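Local coordinates for glycine cleavage system transcriptional repressor, putative (Vibrio cholerae, PDB 1U8S), which probably represses transcription of glycine cleavage system genes, and is built from two ACT domains of the kind that often sense small ligands, at residues 58-61 / 62-66. Sequence-based numbering, arbitrary orientation.
Sequences NITR and VETTL
Ile59 and Glu63, one turn apart on helix 56-71, meet on the side of the helix that faces the sheet. The CG2 methyl of Ile59 lies against the CG-CD end of Glu63, 3.7 Å from the carboxylate carbon CD and nearly as close to CG, the two side chains running at a slant to each other. Beneath them the backbone bond from Glu63 N to Ile59 O is 2.7 Å long with an N-H...O angle of 153°. Ile59 and Glu63 both touch Leu7 of strand 5-14. Ile59 and Val62 are buried, and Val62 packs on Ala30 and Cys32. This is the packed side of an ACT-domain helix laid on its antiparallel sheet. From CG onward the partly exposed Glu63 is extended, chi2 179°, and its OE1 forms a salt bridge with Arg81 of strand 76-82.

On the solvent side Arg61 and Thr64 are exposed and side chains touch sparsely: Thr65 CG2 lies over one face of the Arg61 guanidinium, 3.5 Å from its NE. Thr65 OG1 bonds to Arg61 O at 2.7 Å, and Thr65 N reaches the same oxygen at 3.1 Å from the other face of the carbonyl plane. Chi1 of 60° sets that hydroxyl between N and C of its own residue, facing back down the helix. Thr64 repeats the pair of hydrogen bonds, both to Thr60 O, but its OG1, at 3.1 Å, stands above the carbonyl plane, while Thr64 N comes almost end-on.

Two successive carbonyls thus each accept a backbone N-H and a threonine hydroxyl, which gives each hydroxyl proton an acceptor within the helix, whereas the acid of Glu63 ties the helix to strand 76-82.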
ATOM      1  N   ASN B  58       7.711  19.664  14.262  1.00 56.77           N
ATOM      2  CA  ASN B  58       7.460  19.413  12.843  1.00 54.70           C
ATOM      3  C   ASN B  58       6.269  18.502  12.562  1.00 53.28           C
ATOM      4  O   ASN B  58       5.527  18.713  11.606  1.00 52.09           O
ATOM      5  CB  ASN B  58       8.717  18.845  12.188  1.00 54.48           C
ATOM      6  CG  ASN B  58       9.819  19.881  12.061  1.00 52.86           C
ATOM      7  OD1 ASN B  58       9.548  21.064  11.878  1.00 51.81           O
ATOM      8  ND2 ASN B  58      11.066  19.437  12.142  1.00 52.21           N
ATOM      9  N   ILE B  59       6.100  17.481  13.394  1.00 52.71           N
ATOM     10  CA  ILE B  59       4.988  16.565  13.250  1.00 50.88           C
ATOM     11  C   ILE B  59       3.700  17.362  13.437  1.00 52.66           C
ATOM     12  O   ILE B  59       2.773  17.254  12.632  1.00 53.78           O
ATOM     13  CB  ILE B  59       5.054  15.440  14.300  1.00 49.09           C
ATOM     14  CG1 ILE B  59       6.245  14.528  14.007  1.00 48.49           C
ATOM     15  CG2 ILE B  59       3.762  14.634  14.282  1.00 47.89           C
ATOM     16  CD1 ILE B  59       6.066  13.665  12.758  1.00 45.46           C
ATOM     17  N   THR B  60       3.641  18.172  14.491  1.00 52.32           N
ATOM     18  CA  THR B  60       2.452  18.978  14.730  1.00 53.00           C
ATOM     19  C   THR B  60       2.184  19.824  13.490  1.00 53.76           C
ATOM     20  O   THR B  60       1.035  19.979  13.066  1.00 53.33           O
ATOM     21  CB  THR B  60       2.638  19.902  15.943  1.00 53.06           C
ATOM     22  OG1 THR B  60       2.986  19.115  17.088  1.00 52.73           O
ATOM     23  CG2 THR B  60       1.355  20.664  16.235  1.00 51.58           C
ATOM     24  N   ARG B  61       3.255  20.361  12.906  1.00 55.25           N
ATOM     25  CA  ARG B  61       3.131  21.174  11.701  1.00 56.58           C
ATOM     26  C   ARG B  61       2.419  20.376  10.627  1.00 56.47           C
ATOM     27  O   ARG B  61       1.610  20.919   9.879  1.00 57.14           O
ATOM     28  CB  ARG B  61       4.502  21.588  11.178  1.00 57.61           C
ATOM     29  CG  ARG B  61       4.452  22.257   9.808  1.00 60.32           C
ATOM     30  CD  ARG B  61       3.862  23.660   9.876  1.00 64.32           C
ATOM     31  NE  ARG B  61       3.686  24.249   8.546  1.00 66.84           N
ATOM     32  CZ  ARG B  61       3.537  25.553   8.320  1.00 68.82           C
ATOM     33  NH1 ARG B  61       3.547  26.405   9.339  1.00 70.42           N
ATOM     34  NH2 ARG B  61       3.376  26.008   7.079  1.00 67.98           N
ATOM     35  N   VAL B  62       2.730  19.085  10.555  1.00 56.80           N
ATOM     36  CA  VAL B  62       2.118  18.195   9.575  1.00 56.81           C
ATOM     37  C   VAL B  62       0.695  17.841  10.003  1.00 58.41           C
ATOM     38  O   VAL B  62      -0.206  17.743   9.169  1.00 59.51           O
ATOM     39  CB  VAL B  62       2.928  16.886   9.414  1.00 55.44           C
ATOM     40  CG1 VAL B  62       2.258  15.973   8.404  1.00 53.80           C
ATOM     41  CG2 VAL B  62       4.334  17.204   8.975  1.00 53.97           C
ATOM     42  N   GLU B  63       0.495  17.653  11.304  1.00 59.24           N
ATOM     43  CA  GLU B  63      -0.823  17.305  11.823  1.00 60.25           C
ATOM     44  C   GLU B  63      -1.804  18.457  11.634  1.00 60.30           C
ATOM     45  O   GLU B  63      -3.016  18.245  11.567  1.00 60.28           O
ATOM     46  CB  GLU B  63      -0.735  16.945  13.309  1.00 61.44           C
ATOM     47  CG  GLU B  63       0.173  15.766  13.615  1.00 63.33           C
ATOM     48  CD  GLU B  63       0.255  15.462  15.103  1.00 65.28           C
ATOM     49  OE1 GLU B  63       0.614  16.376  15.880  1.00 67.23           O
ATOM     50  OE2 GLU B  63      -0.038  14.310  15.496  1.00 65.64           O
ATOM     51  N   THR B  64      -1.284  19.676  11.544  1.00 60.42           N
ATOM     52  CA  THR B  64      -2.161  20.819  11.359  1.00 60.61           C
ATOM     53  C   THR B  64      -2.429  21.111   9.895  1.00 61.29           C
ATOM     54  O   THR B  64      -3.582  21.127   9.465  1.00 62.87           O
ATOM     55  CB  THR B  64      -1.592  22.092  11.994  1.00 60.62           C
ATOM     56  OG1 THR B  64      -1.353  21.874  13.390  1.00 60.95           O
ATOM     57  CG2 THR B  64      -2.582  23.238  11.825  1.00 59.71           C
ATOM     58  N   THR B  65      -1.365  21.333   9.127  1.00 60.79           N
ATOM     59  CA  THR B  65      -1.494  21.665   7.707  1.00 59.84           C
ATOM     60  C   THR B  65      -2.135  20.619   6.782  1.00 58.74           C
ATOM     61  O   THR B  65      -2.834  20.982   5.835  1.00 57.64           O
ATOM     62  CB  THR B  65      -0.126  22.050   7.122  1.00 60.32           C
ATOM     63  OG1 THR B  65       0.782  20.952   7.257  1.00 60.68           O
ATOM     64  CG2 THR B  65       0.436  23.249   7.857  1.00 61.97           C
ATOM     65  N   LEU B  66      -1.907  19.335   7.056  1.00 58.16           N
ATOM     66  CA  LEU B  66      -2.445  18.256   6.227  1.00 56.59           C
ATOM     67  C   LEU B  66      -3.961  18.284   6.023  1.00 55.63           C
ATOM     68  O   LEU B  66      -4.443  18.152   4.903  1.00 55.42           O
ATOM     69  CB  LEU B  66      -2.040  16.891   6.804  1.00 56.89           C
ATOM     70  CG  LEU B  66      -2.232  15.652   5.915  1.00 57.00           C
ATOM     71  CD1 LEU B  66      -1.310  15.749   4.711  1.00 55.29           C
ATOM     72  CD2 LEU B  66      -1.927  14.386   6.705  1.00 57.13           C
TER